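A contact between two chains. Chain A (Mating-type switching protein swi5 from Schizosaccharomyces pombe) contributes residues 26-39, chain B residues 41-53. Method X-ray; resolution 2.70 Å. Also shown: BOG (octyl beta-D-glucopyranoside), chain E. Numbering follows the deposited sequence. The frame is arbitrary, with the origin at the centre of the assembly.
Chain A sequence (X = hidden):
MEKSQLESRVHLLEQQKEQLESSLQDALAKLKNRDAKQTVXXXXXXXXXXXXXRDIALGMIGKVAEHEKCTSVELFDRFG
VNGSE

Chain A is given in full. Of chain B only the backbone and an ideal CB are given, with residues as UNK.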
# COMPACT_ATOMS: atom_id res chain seq x y z
N ASP A 26 -6.29 3.36 -3.50
CA ASP A 26 -7.08 2.22 -3.97
C ASP A 26 -6.17 1.07 -4.41
O ASP A 26 -6.30 -0.04 -3.91
CB ASP A 26 -8.03 2.64 -5.10
CG ASP A 26 -8.99 1.52 -5.51
OD1 ASP A 26 -8.60 0.33 -5.50
OD2 ASP A 26 -10.15 1.83 -5.87
N ALA A 27 -5.27 1.34 -5.35
CA ALA A 27 -4.19 0.43 -5.74
C ALA A 27 -3.56 -0.30 -4.57
O ALA A 27 -3.37 -1.52 -4.59
CB ALA A 27 -3.09 1.21 -6.49
N LEU A 28 -3.20 0.46 -3.55
CA LEU A 28 -2.64 -0.11 -2.36
C LEU A 28 -3.65 -0.97 -1.60
O LEU A 28 -3.34 -2.05 -1.13
CB LEU A 28 -2.18 1.00 -1.46
CG LEU A 28 -1.23 0.56 -0.39
CD1 LEU A 28 0.13 0.48 -1.05
CD2 LEU A 28 -1.28 1.58 0.80
N ALA A 29 -4.87 -0.49 -1.46
CA ALA A 29 -5.91 -1.30 -0.85
C ALA A 29 -5.93 -2.65 -1.57
O ALA A 29 -5.83 -3.68 -0.93
CB ALA A 29 -7.27 -0.60 -0.96
N LYS A 30 -6.00 -2.62 -2.90
CA LYS A 30 -6.24 -3.83 -3.68
C LYS A 30 -5.12 -4.79 -3.46
O LYS A 30 -5.37 -5.97 -3.20
CB LYS A 30 -6.37 -3.55 -5.18
CG LYS A 30 -7.50 -2.57 -5.53
CD LYS A 30 -8.18 -2.92 -6.87
CE LYS A 30 -8.51 -1.69 -7.71
NZ LYS A 30 -8.59 -2.04 -9.15
N LEU A 31 -3.90 -4.25 -3.51
CA LEU A 31 -2.66 -5.05 -3.37
C LEU A 31 -2.57 -5.63 -1.99
O LEU A 31 -2.13 -6.75 -1.84
CB LEU A 31 -1.39 -4.22 -3.74
CG LEU A 31 -0.13 -4.03 -2.88
CD1 LEU A 31 0.53 -5.29 -2.45
CD2 LEU A 31 0.89 -3.21 -3.65
N LYS A 32 -3.02 -4.90 -0.98
CA LYS A 32 -3.00 -5.42 0.38
C LYS A 32 -4.08 -6.50 0.54
O LYS A 32 -3.90 -7.42 1.30
CB LYS A 32 -3.15 -4.30 1.41
CG LYS A 32 -1.92 -3.34 1.48
CD LYS A 32 -1.42 -3.13 2.94
CE LYS A 32 -0.79 -1.73 3.22
NZ LYS A 32 -0.77 -1.37 4.69
N ASN A 33 -5.17 -6.42 -0.20
CA ASN A 33 -6.27 -7.37 -0.03
C ASN A 33 -5.82 -8.69 -0.59
O ASN A 33 -6.10 -9.74 -0.01
CB ASN A 33 -7.53 -6.84 -0.72
CG ASN A 33 -8.54 -7.94 -1.06
OD1 ASN A 33 -8.48 -8.49 -2.17
ND2 ASN A 33 -9.47 -8.22 -0.15
N ARG A 34 -5.12 -8.61 -1.73
CA ARG A 34 -4.52 -9.75 -2.41
C ARG A 34 -3.48 -10.48 -1.56
O ARG A 34 -3.44 -11.70 -1.60
CB ARG A 34 -3.93 -9.30 -3.75
CG ARG A 34 -5.00 -8.94 -4.76
CD ARG A 34 -4.45 -8.74 -6.15
NE ARG A 34 -3.83 -7.43 -6.33
CZ ARG A 34 -4.37 -6.43 -7.03
NH1 ARG A 34 -5.54 -6.56 -7.64
NH2 ARG A 34 -3.72 -5.28 -7.11
N ASP A 35 -2.66 -9.80 -0.78
CA ASP A 35 -1.69 -10.51 0.08
C ASP A 35 -2.38 -11.23 1.24
O ASP A 35 -1.99 -12.34 1.65
CB ASP A 35 -0.62 -9.57 0.60
CG ASP A 35 0.25 -9.00 -0.51
OD1 ASP A 35 1.31 -8.43 -0.20
OD2 ASP A 35 -0.13 -9.12 -1.71
N ALA A 36 -3.41 -10.59 1.76
CA ALA A 36 -4.18 -11.15 2.82
C ALA A 36 -4.93 -12.42 2.35
O ALA A 36 -4.88 -13.44 3.05
CB ALA A 36 -5.14 -10.11 3.38
N LYS A 37 -5.60 -12.36 1.19
CA LYS A 37 -6.36 -13.50 0.69
C LYS A 37 -5.44 -14.71 0.57
O LYS A 37 -5.82 -15.87 0.89
CB LYS A 37 -7.00 -13.20 -0.66
CG LYS A 37 -8.25 -12.29 -0.61
CD LYS A 37 -9.08 -12.29 -1.91
CE LYS A 37 -9.75 -13.66 -2.16
NZ LYS A 37 -10.89 -13.60 -3.13
N GLN A 38 -4.23 -14.44 0.11
CA GLN A 38 -3.28 -15.49 -0.19
C GLN A 38 -2.49 -15.85 1.07
O GLN A 38 -1.83 -16.89 1.11
CB GLN A 38 -2.40 -15.10 -1.41
CG GLN A 38 -1.10 -14.34 -1.09
CD GLN A 38 -0.33 -13.81 -2.34
OE1 GLN A 38 0.91 -13.84 -2.36
NE2 GLN A 38 -1.06 -13.31 -3.35
N THR A 39 -2.54 -15.05 2.13
CA THR A 39 -2.03 -15.55 3.42
C THR A 39 -2.99 -16.55 4.04
O THR A 39 -2.59 -17.64 4.44
CB THR A 39 -1.69 -14.44 4.42
OG1 THR A 39 -0.48 -13.81 3.99
CG2 THR A 39 -1.47 -15.02 5.81
N UNK B 41 -1.09 -18.05 -8.46
CA UNK B 41 -1.77 -16.94 -7.84
C UNK B 41 -0.87 -15.78 -7.42
O UNK B 41 -1.26 -14.61 -7.55
CB UNK B 41 -2.53 -17.45 -6.62
N UNK B 42 0.32 -16.07 -6.91
CA UNK B 42 1.21 -14.96 -6.64
C UNK B 42 1.39 -14.20 -7.97
O UNK B 42 1.23 -12.99 -8.04
CB UNK B 42 2.55 -15.44 -6.07
N UNK B 43 1.63 -14.93 -9.04
CA UNK B 43 1.96 -14.29 -10.31
C UNK B 43 0.84 -13.41 -10.89
O UNK B 43 1.07 -12.24 -11.23
CB UNK B 43 2.33 -15.37 -11.33
N UNK B 44 -0.37 -13.95 -10.94
CA UNK B 44 -1.55 -13.20 -11.38
C UNK B 44 -1.82 -11.92 -10.52
O UNK B 44 -2.18 -10.87 -11.03
CB UNK B 44 -2.77 -14.12 -11.33
N UNK B 45 -1.67 -12.04 -9.20
CA UNK B 45 -1.87 -10.90 -8.32
C UNK B 45 -0.83 -9.82 -8.56
O UNK B 45 -1.11 -8.61 -8.45
CB UNK B 45 -1.83 -11.35 -6.86
N UNK B 46 0.38 -10.24 -8.88
CA UNK B 46 1.43 -9.30 -9.14
C UNK B 46 1.22 -8.68 -10.54
O UNK B 46 1.64 -7.53 -10.83
CB UNK B 46 2.80 -9.98 -9.03
N UNK B 47 0.56 -9.42 -11.42
CA UNK B 47 0.24 -8.87 -12.74
C UNK B 47 -0.77 -7.77 -12.55
O UNK B 47 -0.55 -6.66 -13.01
CB UNK B 47 -0.29 -9.94 -13.69
N UNK B 48 -1.86 -8.06 -11.84
CA UNK B 48 -2.87 -7.04 -11.55
C UNK B 48 -2.22 -5.79 -10.91
O UNK B 48 -2.52 -4.65 -11.31
CB UNK B 48 -3.95 -7.61 -10.63
N UNK B 49 -1.28 -5.99 -9.99
CA UNK B 49 -0.65 -4.84 -9.34
C UNK B 49 0.21 -4.03 -10.28
O UNK B 49 0.21 -2.80 -10.20
CB UNK B 49 0.20 -5.31 -8.16
N UNK B 50 0.95 -4.72 -11.16
CA UNK B 50 1.86 -4.05 -12.08
C UNK B 50 1.06 -3.22 -13.07
O UNK B 50 1.43 -2.10 -13.37
CB UNK B 50 2.74 -5.06 -12.81
N UNK B 51 -0.04 -3.76 -13.58
CA UNK B 51 -0.93 -2.95 -14.42
C UNK B 51 -1.53 -1.69 -13.68
O UNK B 51 -1.45 -0.55 -14.15
CB UNK B 51 -2.07 -3.84 -14.92
N UNK B 52 -2.10 -1.89 -12.50
CA UNK B 52 -2.62 -0.77 -11.76
C UNK B 52 -1.54 0.31 -11.63
O UNK B 52 -1.79 1.48 -11.95
CB UNK B 52 -3.12 -1.22 -10.38
N UNK B 53 -0.34 -0.05 -11.23
CA UNK B 53 0.67 0.98 -11.06
C UNK B 53 1.14 1.49 -12.39
O UNK B 53 1.56 2.64 -12.49
CB UNK B 53 1.86 0.45 -10.25
C1 BOG E . 3.68 -13.59 -14.65
O1 BOG E . 2.21 -13.77 -14.62
C2 BOG E . 4.30 -12.67 -13.55
O2 BOG E . 3.61 -11.41 -13.34
C3 BOG E . 5.78 -12.42 -13.92
O3 BOG E . 6.54 -11.69 -12.95
C4 BOG E . 6.55 -13.73 -14.13
O4 BOG E . 7.83 -13.38 -14.66
C5 BOG E . 5.81 -14.70 -15.08
O5 BOG E . 4.43 -14.83 -14.65
C6 BOG E . 6.55 -16.06 -15.24
O6 BOG E . 6.24 -17.04 -14.23
C1' BOG E . 1.59 -15.05 -14.31
C2' BOG E . 0.57 -15.59 -15.32
C3' BOG E . 0.44 -17.13 -15.17
C4' BOG E . -0.89 -17.68 -15.68
C5' BOG E . -0.97 -19.22 -15.78
C6' BOG E . -2.39 -19.69 -16.13
C7' BOG E . -2.70 -21.11 -15.65
C8' BOG E . -4.17 -21.50 -15.81

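The two helices run antiparallel, their axes 10.2 Å apart at closest, so side chains rather than backbones must fill the gap. All of 41-53 has helical backbone angles, which in mid-helix disfavour proline throughout and make glycine unlikely.

Position 41 points toward chain A, its ideal CB 5.5 Å from Gln A38 NE2. A long polar chain would suit it, and it is Gln B41, whose NE2 turns along its own helix to make a weak hydrogen bond with OD2 of the residue at 45.

Position 42 points sideways, with Gln A38 OE1 4.4 Å from the ideal CB. A flexible chain, perhaps a basic one, could pass here. Lys B42 does so with its aliphatic part: its CG lies 3.1 Å from Gln A38 OE1.

Position 43 is out of reach of chain A, which sets no demand; the detergent packs close to CB, and a polar or aromatic residue could lie against the sugar. It is His B43, with BOG O6 over one ring face. Position 44 points sideways with no chain A atom within 5.5 Å of its ideal CB, so many helix-compatible residues would suit; it is Ile B44, its end leading away.

Position 45 points toward chain A. Its ideal CB is 3.8 Å from Arg A34 CD and 4.1 Å from Gln A38 NE2, so a short acceptor, Asp or Asn, fits; the nearby arginine favours acid. Asp B45 places OD1 2.8 Å from Gln A38 NE2, while its OD2 stays 4.5 Å from Arg A34 NE, beyond a salt bridge.

Positions 46 and 47, pointing away and out of reach, are unconstrained by this contact: Leu B46 and Leu B47.

Position 48 points toward chain A, its ideal CB 3.5 Å from Arg A34 NH1. Polar or medium-sized residues could pack there. In His B48, CB lies over one face of the guanidinium.

Position 49 points sideways, with Arg A34 NH2 and Leu A31 CB 4.1 and 4.8 Å from its ideal CB. Ser, Thr, Ala or Val would fit; a hydroxyl could also serve the arginine. Thr B49 OG1 accepts a weak hydrogen bond from Arg A34 NH2 (3.3 Å) and donates one to Asp B45 O.

Positions 50 and 51, out of reach, are Tyr B50 and Asn B51.

Position 52 points toward Ala A27, whose small CB leaves room, with two cations nearby. An acid suits best, and a longer one could reach both Lys A30 and Arg A34; Gln would be a neutral alternative. Glu B52 forms salt bridges through OE1 to Arg A34 NH2 (2.7 Å) and OE2 to Lys A30 NZ (3.2 Å), and OE2 also accepts a weak hydrogen bond from Arg A34 NH1 at 3.4 Å.

Position 53 points sideways, with no chain A atom within 5.5 Å of its ideal CB; many residues would suit, an aliphatic one among them. It is Ile B53, whose end comes nearer chain A but stays 5.2 Å off.

Chain B (41-53) QKHIDLLHTYNEI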
# COMPACT_ATOMS: atom_id res chain seq x y z
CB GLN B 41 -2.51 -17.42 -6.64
CG GLN B 41 -3.42 -16.40 -6.09
CD GLN B 41 -4.52 -16.07 -7.04
OE1 GLN B 41 -5.28 -16.98 -7.45
NE2 GLN B 41 -4.64 -14.79 -7.40
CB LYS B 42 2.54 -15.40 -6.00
CG LYS B 42 2.49 -15.45 -4.44
CD LYS B 42 3.33 -16.60 -3.78
CE LYS B 42 4.60 -16.11 -3.00
NZ LYS B 42 4.34 -15.15 -1.87
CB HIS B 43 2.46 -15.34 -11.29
CG HIS B 43 3.85 -15.79 -10.99
ND1 HIS B 43 4.94 -14.96 -11.13
CD2 HIS B 43 4.33 -16.98 -10.56
CE1 HIS B 43 6.04 -15.62 -10.81
NE2 HIS B 43 5.70 -16.84 -10.46
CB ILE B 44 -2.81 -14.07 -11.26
CG1 ILE B 44 -2.70 -15.31 -12.14
CG2 ILE B 44 -4.02 -13.27 -11.63
CD1 ILE B 44 -3.62 -16.42 -11.76
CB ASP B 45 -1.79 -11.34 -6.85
CG ASP B 45 -3.07 -12.02 -6.37
OD1 ASP B 45 -3.03 -12.67 -5.30
OD2 ASP B 45 -4.12 -11.87 -7.06
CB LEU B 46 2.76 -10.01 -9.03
CG LEU B 46 3.99 -9.16 -9.24
CD1 LEU B 46 3.94 -7.87 -8.48
CD2 LEU B 46 5.20 -9.95 -8.86
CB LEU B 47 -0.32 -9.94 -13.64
CG LEU B 47 -0.71 -9.66 -15.08
CD1 LEU B 47 0.50 -9.30 -15.91
CD2 LEU B 47 -1.45 -10.92 -15.63
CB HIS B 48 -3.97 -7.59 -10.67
CG HIS B 48 -4.86 -8.57 -11.35
ND1 HIS B 48 -5.68 -8.24 -12.40
CD2 HIS B 48 -5.09 -9.89 -11.11
CE1 HIS B 48 -6.38 -9.30 -12.78
NE2 HIS B 48 -6.04 -10.31 -12.01
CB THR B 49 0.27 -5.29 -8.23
OG1 THR B 49 -0.52 -5.85 -7.17
CG2 THR B 49 1.19 -4.11 -7.75
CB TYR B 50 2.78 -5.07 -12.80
CG TYR B 50 3.30 -4.60 -14.16
CD1 TYR B 50 4.54 -3.98 -14.28
CD2 TYR B 50 2.52 -4.74 -15.31
CE1 TYR B 50 5.01 -3.52 -15.53
CE2 TYR B 50 2.97 -4.27 -16.55
CZ TYR B 50 4.22 -3.67 -16.67
OH TYR B 50 4.68 -3.24 -17.91
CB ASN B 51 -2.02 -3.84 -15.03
CG ASN B 51 -1.46 -4.76 -16.10
OD1 ASN B 51 -0.76 -4.33 -17.02
ND2 ASN B 51 -1.78 -6.05 -16.00
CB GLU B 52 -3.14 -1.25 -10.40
CG GLU B 52 -4.48 -2.06 -10.54
CD GLU B 52 -4.85 -2.93 -9.32
OE1 GLU B 52 -4.16 -2.89 -8.25
OE2 GLU B 52 -5.85 -3.67 -9.47
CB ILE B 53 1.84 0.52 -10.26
CG1 ILE B 53 1.36 0.06 -8.87
CG2 ILE B 53 2.84 1.65 -10.11
CD1 ILE B 53 2.31 -0.89 -8.19
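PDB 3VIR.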